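Local coordinates for haloacid dehalogenase-like hydrolase (Bacteroides thetaiotaomicron, PDB 2RBK), which probably acts as a magnesium-dependent phosphatase of the haloacid dehalogenase superfamily, its site holding magnesium and an oxidovanadium ligand in this crystal, at residues A[91-96]-A[160-165]; A[100-105]-A[152-157]; A[84-89]-A[181-186]. All blocks are in the same frame, centred on the assembly; numbering follows the deposited sequence.

Contact 1: residues A[91-96]-A[160-165]; sequences KAMAAF and KEVLPS
The Phe96 ring receives Val162 over one face and Glu161 at its edge. Val162 CB stands 3.5 Å from the ring centroid, only 4° off the ring normal, a CH-pi contact centred on the face, while Val162 CG2 lies farther back toward the ring's root, 3.5 Å from Phe96 CG. At the rim, Glu161 CD sits close to the ring plane, 3.9 Å from Phe96 CE1, with the carboxylate plane turned 90° from that of the ring. This carboxylate is also held by a salt bridge from its OE1 to Lys100 NZ, which ties the polar end down beside the aromatic edge. Phe96 holds CG anti to the backbone N (chi1 176°), on a CB that already points toward the other segment. Nearly one turn earlier, Met93 meets the other branch of Val162: Met93 CE lies 3.9 Å from Val162 CG1, the two side chains crossing at about a right angle. Val162 thus wedges between Met93 and Phe96. At the other end, Ala92 CB lies 3.6 Å from Ser165 O and also meets Ser165 CB. Helix 87-100 here packs against helix 156-162 and the 3-10 segment 163-165, consistent with the cap domain of C2-type haloacid dehalogenase enzymes.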
loop_
_atom_site.group_PDB
_atom_site.type_symbol
_atom_site.label_atom_id
_atom_site.label_comp_id
_atom_site.label_asym_id
_atom_site.label_seq_id
_atom_site.Cartn_x
_atom_site.Cartn_y
_atom_site.Cartn_z
ATOM N N LYS A 91 6.231 -20.475 -5.655
ATOM C CA LYS A 91 6.188 -21.870 -5.175
ATOM C C LYS A 91 6.925 -22.007 -3.863
ATOM O O LYS A 91 6.446 -22.721 -2.964
ATOM C CB LYS A 91 6.773 -22.822 -6.218
ATOM C CG LYS A 91 5.965 -22.947 -7.508
ATOM C CD LYS A 91 6.520 -23.941 -8.491
ATOM C CE LYS A 91 5.790 -24.079 -9.794
ATOM N NZ LYS A 91 4.307 -24.184 -9.846
ATOM N N ALA A 92 8.053 -21.316 -3.701
ATOM C CA ALA A 92 8.814 -21.434 -2.452
ATOM C C ALA A 92 8.089 -20.815 -1.292
ATOM O O ALA A 92 8.073 -21.362 -0.175
ATOM C CB ALA A 92 10.197 -20.838 -2.610
ATOM N N MET A 93 7.428 -19.676 -1.505
ATOM C CA MET A 93 6.616 -19.084 -0.448
ATOM C C MET A 93 5.437 -19.968 -0.060
ATOM O O MET A 93 5.177 -20.160 1.137
ATOM C CB MET A 93 6.138 -17.697 -0.916
ATOM C CG MET A 93 5.361 -17.003 0.205
ATOM S SD MET A 93 6.173 -16.687 1.768
ATOM C CE MET A 93 7.422 -15.509 1.276
ATOM N N ALA A 94 4.766 -20.528 -1.046
ATOM C CA ALA A 94 3.645 -21.427 -0.763
ATOM C C ALA A 94 4.134 -22.649 0.031
ATOM O O ALA A 94 3.464 -23.037 0.999
ATOM C CB ALA A 94 2.982 -21.865 -2.052
ATOM N N ALA A 95 5.251 -23.229 -0.328
ATOM C CA ALA A 95 5.768 -24.392 0.372
ATOM C C ALA A 95 6.124 -24.006 1.795
ATOM O O ALA A 95 5.874 -24.778 2.729
ATOM C CB ALA A 95 6.975 -24.962 -0.371
ATOM N N PHE A 96 6.769 -22.873 2.013
ATOM C CA PHE A 96 7.208 -22.418 3.321
ATOM C C PHE A 96 6.004 -22.232 4.222
ATOM O O PHE A 96 5.957 -22.711 5.321
ATOM C CB PHE A 96 8.003 -21.117 3.205
ATOM C CG PHE A 96 8.425 -20.534 4.539
ATOM C CD1 PHE A 96 9.562 -21.039 5.148
ATOM C CD2 PHE A 96 7.705 -19.550 5.173
ATOM C CE1 PHE A 96 9.976 -20.530 6.386
ATOM C CE2 PHE A 96 8.127 -19.043 6.400
ATOM C CZ PHE A 96 9.257 -19.554 6.986
ATOM N N LYS A 160 12.983 -13.869 7.905
ATOM C CA LYS A 160 14.404 -14.128 7.670
ATOM C C LYS A 160 14.661 -15.586 7.314
ATOM O O LYS A 160 15.568 -15.893 6.541
ATOM C CB LYS A 160 15.266 -13.653 8.859
ATOM C CG LYS A 160 15.160 -12.167 9.201
ATOM C CD LYS A 160 15.376 -11.253 8.023
ATOM C CE LYS A 160 15.602 -9.799 8.241
ATOM N NZ LYS A 160 16.049 -9.005 7.062
ATOM N N GLU A 161 13.831 -16.504 7.799
ATOM C CA GLU A 161 13.970 -17.893 7.465
ATOM C C GLU A 161 13.631 -18.178 5.985
ATOM O O GLU A 161 14.318 -19.010 5.332
ATOM C CB GLU A 161 13.098 -18.768 8.392
ATOM C CG GLU A 161 13.544 -20.236 8.394
ATOM C CD GLU A 161 12.623 -21.108 9.228
ATOM O OE1 GLU A 161 11.888 -20.501 10.072
ATOM O OE2 GLU A 161 12.679 -22.345 8.970
ATOM N N VAL A 162 12.595 -17.558 5.457
ATOM C CA VAL A 162 12.191 -17.807 4.075
ATOM C C VAL A 162 12.912 -16.914 3.087
ATOM O O VAL A 162 12.872 -17.215 1.895
ATOM C CB VAL A 162 10.678 -17.643 3.904
ATOM C CG1 VAL A 162 10.272 -16.191 3.919
ATOM C CG2 VAL A 162 10.176 -18.225 2.577
ATOM N N LEU A 163 13.534 -15.859 3.557
ATOM C CA LEU A 163 14.186 -14.928 2.625
ATOM C C LEU A 163 15.111 -15.575 1.597
ATOM O O LEU A 163 15.116 -15.182 0.430
ATOM C CB LEU A 163 14.933 -13.894 3.454
ATOM C CG LEU A 163 15.743 -12.799 2.798
ATOM C CD1 LEU A 163 14.900 -12.096 1.765
ATOM C CD2 LEU A 163 16.221 -11.737 3.794
ATOM N N PRO A 164 15.954 -16.546 1.921
ATOM C CA PRO A 164 16.841 -17.145 0.921
ATOM C C PRO A 164 16.070 -17.810 -0.191
ATOM O O PRO A 164 16.653 -17.949 -1.266
ATOM C CB PRO A 164 17.605 -18.244 1.680
ATOM C CG PRO A 164 17.625 -17.625 3.041
ATOM C CD PRO A 164 16.210 -17.125 3.226
ATOM N N SER A 165 14.812 -18.189 0.058
ATOM C CA SER A 165 14.078 -18.755 -1.079
ATOM C C SER A 165 13.191 -17.778 -1.833
ATOM O O SER A 165 12.580 -18.177 -2.822
ATOM C CB SER A 165 13.228 -19.939 -0.604
ATOM O OG SER A 165 14.034 -20.777 0.221
#

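Contact 2: residues A[100-105]-A[152-157]; sequences KGVPCI and PFITEE
Phe153 N donates to Pro103 O over 3.0 Å, nearly straight at 170°, with the donor tilted 22° from the carbonyl plane. Next to it, Cys104 and Pro152 form an antiparallel non-hydrogen-bonded pair, and Cys104 SG lies 3.9 Å from Pro152 CB on the sheet face they share. The benzyl group of Phe153 spans two neighbours: Pro103 CG meets Phe153 CB at 3.9 Å, crossing at about a right angle, and Ile105 CD1 reaches the ring edge in plane, 3.9 Å from Phe153 CE1. Farther toward Ile154, Val102 CB rests 3.5 Å from Phe153 O, and Val102 CG2 touches Ile154 CG2. Turns flank the pairing on both segments. Phe153 is the centre of an inverse gamma turn, with a weak bond from Ile154 N back to Pro152 O, and Gly101 ends the preceding helix in a Schellman motif. Farther out, Phe125 and Phe178 meet the Phe153 ring, and Cys97 of helix 87-100 packs against Pro152 and Cys104. The pairing joins outer strand 149-152 to central strand 104-107 of a three-stranded antiparallel sheet completed by 112-115, with helix 119-128 packed on Pro103, Ile105 and Phe153, an arrangement consistent with the cap domain.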
loop_
_atom_site.group_PDB
_atom_site.type_symbol
_atom_site.label_atom_id
_atom_site.label_comp_id
_atom_site.label_asym_id
_atom_site.label_seq_id
_atom_site.Cartn_x
_atom_site.Cartn_y
_atom_site.Cartn_z
ATOM N N LYS A 100 4.990 -24.369 7.540
ATOM C CA LYS A 100 5.035 -23.664 8.866
ATOM C C LYS A 100 3.678 -23.529 9.498
ATOM O O LYS A 100 3.601 -23.085 10.657
ATOM C CB LYS A 100 5.612 -22.263 8.731
ATOM C CG LYS A 100 7.111 -22.002 8.453
ATOM C CD LYS A 100 8.010 -22.288 9.622
ATOM C CE LYS A 100 9.507 -22.204 9.330
ATOM N NZ LYS A 100 10.201 -22.290 10.677
ATOM N N GLY A 101 2.633 -23.871 8.712
ATOM C CA GLY A 101 1.285 -23.711 9.170
ATOM C C GLY A 101 0.794 -22.299 9.307
ATOM O O GLY A 101 0.067 -22.036 10.285
ATOM N N VAL A 102 1.201 -21.422 8.377
ATOM C CA VAL A 102 0.653 -20.070 8.385
ATOM C C VAL A 102 -0.037 -19.786 7.079
ATOM O O VAL A 102 0.248 -20.356 6.022
ATOM C CB VAL A 102 1.733 -19.042 8.682
ATOM C CG1 VAL A 102 2.438 -19.336 10.007
ATOM C CG2 VAL A 102 2.788 -19.031 7.622
ATOM N N PRO A 103 -1.014 -18.868 7.129
ATOM C CA PRO A 103 -1.774 -18.563 5.925
ATOM C C PRO A 103 -1.008 -17.612 4.999
ATOM O O PRO A 103 -0.057 -16.905 5.388
ATOM C CB PRO A 103 -3.005 -17.818 6.444
ATOM C CG PRO A 103 -2.764 -17.524 7.874
ATOM C CD PRO A 103 -1.555 -18.271 8.327
ATOM N N CYS A 104 -1.483 -17.582 3.751
ATOM C CA CYS A 104 -0.899 -16.679 2.759
ATOM C C CYS A 104 -1.972 -16.323 1.733
ATOM O O CYS A 104 -2.690 -17.200 1.267
ATOM C CB CYS A 104 0.300 -17.326 2.088
ATOM S SG CYS A 104 1.278 -16.204 1.053
ATOM N N ILE A 105 -2.069 -15.037 1.435
ATOM C CA ILE A 105 -2.924 -14.493 0.376
ATOM C C ILE A 105 -2.120 -14.426 -0.900
ATOM O O ILE A 105 -0.925 -14.054 -0.927
ATOM C CB ILE A 105 -3.473 -13.121 0.769
ATOM C CG1 ILE A 105 -4.362 -13.202 2.009
ATOM C CG2 ILE A 105 -4.134 -12.398 -0.358
ATOM C CD1 ILE A 105 -4.637 -11.867 2.647
ATOM N N PRO A 152 2.045 -13.263 2.987
ATOM C CA PRO A 152 2.183 -14.280 4.031
ATOM C C PRO A 152 2.050 -13.690 5.420
ATOM O O PRO A 152 2.527 -12.604 5.725
ATOM C CB PRO A 152 3.641 -14.807 3.813
ATOM C CG PRO A 152 4.334 -13.600 3.268
ATOM C CD PRO A 152 3.352 -12.955 2.345
ATOM N N PHE A 153 1.370 -14.460 6.309
ATOM C CA PHE A 153 1.167 -14.053 7.687
ATOM C C PHE A 153 2.337 -14.626 8.484
ATOM O O PHE A 153 2.243 -15.607 9.231
ATOM C CB PHE A 153 -0.201 -14.544 8.193
ATOM C CG PHE A 153 -1.308 -13.682 7.672
ATOM C CD1 PHE A 153 -1.624 -13.785 6.315
ATOM C CD2 PHE A 153 -2.031 -12.743 8.390
ATOM C CE1 PHE A 153 -2.622 -13.006 5.780
ATOM C CE2 PHE A 153 -3.048 -11.955 7.860
ATOM C CZ PHE A 153 -3.317 -12.069 6.500
ATOM N N ILE A 154 3.530 -14.012 8.280
ATOM C CA ILE A 154 4.811 -14.454 8.897
ATOM C C ILE A 154 5.361 -13.365 9.768
ATOM O O ILE A 154 5.214 -12.186 9.471
ATOM C CB ILE A 154 5.829 -14.839 7.796
ATOM C CG1 ILE A 154 6.081 -13.743 6.756
ATOM C CG2 ILE A 154 5.346 -16.165 7.183
ATOM C CD1 ILE A 154 7.165 -14.102 5.777
ATOM N N THR A 155 6.026 -13.802 10.852
ATOM C CA THR A 155 6.759 -12.889 11.708
ATOM C C THR A 155 8.043 -12.423 11.004
ATOM O O THR A 155 8.437 -13.011 10.012
ATOM C CB THR A 155 7.168 -13.560 13.038
ATOM O OG1 THR A 155 8.076 -14.648 12.705
ATOM C CG2 THR A 155 6.050 -14.150 13.851
ATOM N N GLU A 156 8.756 -11.444 11.620
ATOM C CA GLU A 156 10.088 -11.014 11.106
ATOM C C GLU A 156 11.064 -12.181 11.158
ATOM O O GLU A 156 11.865 -12.350 10.237
ATOM C CB GLU A 156 10.494 -9.791 11.896
ATOM C CG GLU A 156 9.620 -8.560 11.652
ATOM C CD GLU A 156 10.331 -7.337 12.204
ATOM O OE1 GLU A 156 11.445 -7.030 11.732
ATOM O OE2 GLU A 156 9.770 -6.670 13.075
ATOM N N GLU A 157 11.023 -13.007 12.247
ATOM C CA GLU A 157 11.906 -14.176 12.332
ATOM C C GLU A 157 11.615 -15.121 11.170
ATOM O O GLU A 157 12.509 -15.620 10.506
ATOM C CB GLU A 157 11.700 -14.839 13.700
ATOM C CG GLU A 157 12.249 -16.200 13.972
ATOM C CD GLU A 157 12.049 -16.486 15.445
ATOM O OE1 GLU A 157 12.989 -16.565 16.221
ATOM O OE2 GLU A 157 10.857 -16.617 15.840
#

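Contact 3: residues A[84-89]-A[181-186]; sequences AIPQEE and VTAKGD
Ile85 and Ala183 bring two extended pieces of backbone together, their CA atoms 4.8 Å apart, just before the chain turns into helix 87-100 on one side and into a type II turn, Ala183 to Asp186, on the other. Side chains fill the interface against main-chain atoms. Ala183 CB points at the Ala84 carbonyl, 3.4 Å from its O, and more loosely faces Pro86 CD. Ile85 lays its side chain against the backbone of Val181 to Ala183: CG1, anti to the carbonyl carbon (chi1 -62°), lies 3.9 Å from Ala183 N. Beyond it the end methyl CD1, with chi2 extended at 169°, comes within 3.4 Å of Val181 O. The turn is closed by Asp186 N on Ala183 O, with Gly185 at a positive phi that suits glycine. A second brace runs from Thr182 OG1 to Asp186 O, 2.8 Å long and lying in the carbonyl plane. Asp186 also bonds two hydroxyls just before segment 84-89, OD1 pairing with Tyr81 OH and OD2 with Ser83 OG. Tyr81 belongs to edge strand 78-82 of the eight-stranded sheet, and helix 188-199 follows the turn, consistent with the paired linkers that join the cap of C2-type haloacid dehalogenase enzymes to their Rossmann-like core.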
loop_
_atom_site.group_PDB
_atom_site.type_symbol
_atom_site.label_atom_id
_atom_site.label_comp_id
_atom_site.label_asym_id
_atom_site.label_seq_id
_atom_site.Cartn_x
_atom_site.Cartn_y
_atom_site.Cartn_z
ATOM N N ALA A 84 4.779 -9.370 -12.135
ATOM C CA ALA A 84 4.430 -10.676 -11.604
ATOM C C ALA A 84 5.687 -11.255 -10.951
ATOM O O ALA A 84 6.820 -11.009 -11.365
ATOM C CB ALA A 84 3.908 -11.594 -12.657
ATOM N N ILE A 85 5.478 -12.078 -9.924
ATOM C CA ILE A 85 6.546 -12.698 -9.173
ATOM C C ILE A 85 7.099 -13.896 -9.904
ATOM O O ILE A 85 6.320 -14.715 -10.413
ATOM C CB ILE A 85 6.000 -13.076 -7.771
ATOM C CG1 ILE A 85 5.560 -11.842 -6.996
ATOM C CG2 ILE A 85 7.034 -13.860 -6.996
ATOM C CD1 ILE A 85 4.800 -12.157 -5.750
ATOM N N PRO A 86 8.403 -14.086 -9.944
ATOM C CA PRO A 86 8.980 -15.316 -10.504
ATOM C C PRO A 86 8.297 -16.569 -9.915
ATOM O O PRO A 86 8.136 -16.677 -8.704
ATOM C CB PRO A 86 10.445 -15.238 -10.079
ATOM C CG PRO A 86 10.722 -13.758 -10.097
ATOM C CD PRO A 86 9.455 -13.181 -9.490
ATOM N N GLN A 87 7.961 -17.490 -10.792
ATOM C CA GLN A 87 7.161 -18.618 -10.318
ATOM C C GLN A 87 7.925 -19.433 -9.279
ATOM O O GLN A 87 7.303 -19.980 -8.348
ATOM C CB GLN A 87 6.758 -19.516 -11.452
ATOM C CG GLN A 87 5.470 -20.282 -11.047
ATOM C CD GLN A 87 4.297 -19.367 -10.959
ATOM O OE1 GLN A 87 4.237 -18.346 -11.681
ATOM N NE2 GLN A 87 3.330 -19.638 -10.112
ATOM N N GLU A 88 9.236 -19.562 -9.378
ATOM C CA GLU A 88 9.962 -20.318 -8.362
ATOM C C GLU A 88 9.747 -19.723 -6.987
ATOM O O GLU A 88 9.736 -20.453 -5.967
ATOM C CB GLU A 88 11.446 -20.327 -8.698
ATOM C CG GLU A 88 11.921 -21.259 -9.712
ATOM C CD GLU A 88 13.383 -21.391 -9.945
ATOM O OE1 GLU A 88 14.208 -20.804 -9.204
ATOM O OE2 GLU A 88 13.750 -22.061 -10.941
ATOM N N GLU A 89 9.670 -18.416 -6.912
ATOM C CA GLU A 89 9.539 -17.726 -5.609
ATOM C C GLU A 89 8.108 -17.830 -5.110
ATOM O O GLU A 89 7.891 -17.944 -3.890
ATOM C CB GLU A 89 10.061 -16.304 -5.759
ATOM C CG GLU A 89 11.531 -16.300 -6.128
ATOM C CD GLU A 89 12.273 -14.985 -6.103
ATOM O OE1 GLU A 89 12.206 -14.229 -5.177
ATOM O OE2 GLU A 89 13.003 -14.761 -7.108
ATOM N N VAL A 181 4.751 -9.259 -0.464
ATOM C CA VAL A 181 5.869 -9.695 -1.279
ATOM C C VAL A 181 5.505 -9.413 -2.736
ATOM O O VAL A 181 4.457 -9.850 -3.216
ATOM C CB VAL A 181 6.143 -11.172 -1.050
ATOM C CG1 VAL A 181 7.369 -11.609 -1.874
ATOM C CG2 VAL A 181 6.399 -11.460 0.415
ATOM N N THR A 182 6.410 -8.698 -3.444
ATOM C CA THR A 182 6.253 -8.329 -4.833
ATOM C C THR A 182 7.572 -8.557 -5.548
ATOM O O THR A 182 8.609 -8.821 -4.941
ATOM C CB THR A 182 5.804 -6.860 -4.953
ATOM O OG1 THR A 182 6.725 -6.070 -4.185
ATOM C CG2 THR A 182 4.358 -6.656 -4.506
ATOM N N ALA A 183 7.541 -8.456 -6.887
ATOM C CA ALA A 183 8.733 -8.713 -7.669
ATOM C C ALA A 183 9.782 -7.624 -7.508
ATOM O O ALA A 183 9.549 -6.524 -6.986
ATOM C CB ALA A 183 8.330 -8.861 -9.141
ATOM N N LYS A 184 10.993 -7.926 -7.990
ATOM C CA LYS A 184 12.162 -7.072 -7.893
ATOM C C LYS A 184 11.866 -5.648 -8.282
ATOM O O LYS A 184 11.411 -5.361 -9.366
ATOM C CB LYS A 184 13.260 -7.622 -8.824
ATOM C CG LYS A 184 14.538 -6.860 -9.007
ATOM C CD LYS A 184 15.395 -7.189 -7.785
ATOM C CE LYS A 184 16.803 -6.664 -7.982
ATOM N NZ LYS A 184 17.418 -6.662 -6.609
ATOM N N GLY A 185 12.195 -4.717 -7.350
ATOM C CA GLY A 185 12.051 -3.316 -7.608
ATOM C C GLY A 185 10.662 -2.757 -7.395
ATOM O O GLY A 185 10.518 -1.533 -7.405
ATOM N N ASP A 186 9.642 -3.585 -7.168
ATOM C CA ASP A 186 8.276 -3.108 -7.033
ATOM C C ASP A 186 7.973 -2.712 -5.618
ATOM O O ASP A 186 7.616 -3.521 -4.772
ATOM C CB ASP A 186 7.316 -4.168 -7.555
ATOM C CG ASP A 186 7.548 -4.349 -9.061
ATOM O OD1 ASP A 186 7.895 -3.367 -9.745
ATOM O OD2 ASP A 186 7.453 -5.512 -9.487
#

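From the N terminus, the chain first builds much of the core sheet and then, after strand 78-82, enters segment 84-89, whose partner 181-186 closes the largest of the three loops. Within it, contact 1 joins 91-96 to 160-165, and within that contact 2 joins 100-105 to 152-157, so the three are fully nested and none crosses another. Going inward, they link the segments leaving strand 78-82 and strand 180-182, then helices 87-100 and 156-162, then strands 104-107 and 149-152. Neighbouring contacts also touch, Pro152 packing on Met93 of contact 1 and on Val181 of contact 3. Together they tie helices 87-100 and 156-162 to the small antiparallel sheet, consistent with the cap domain.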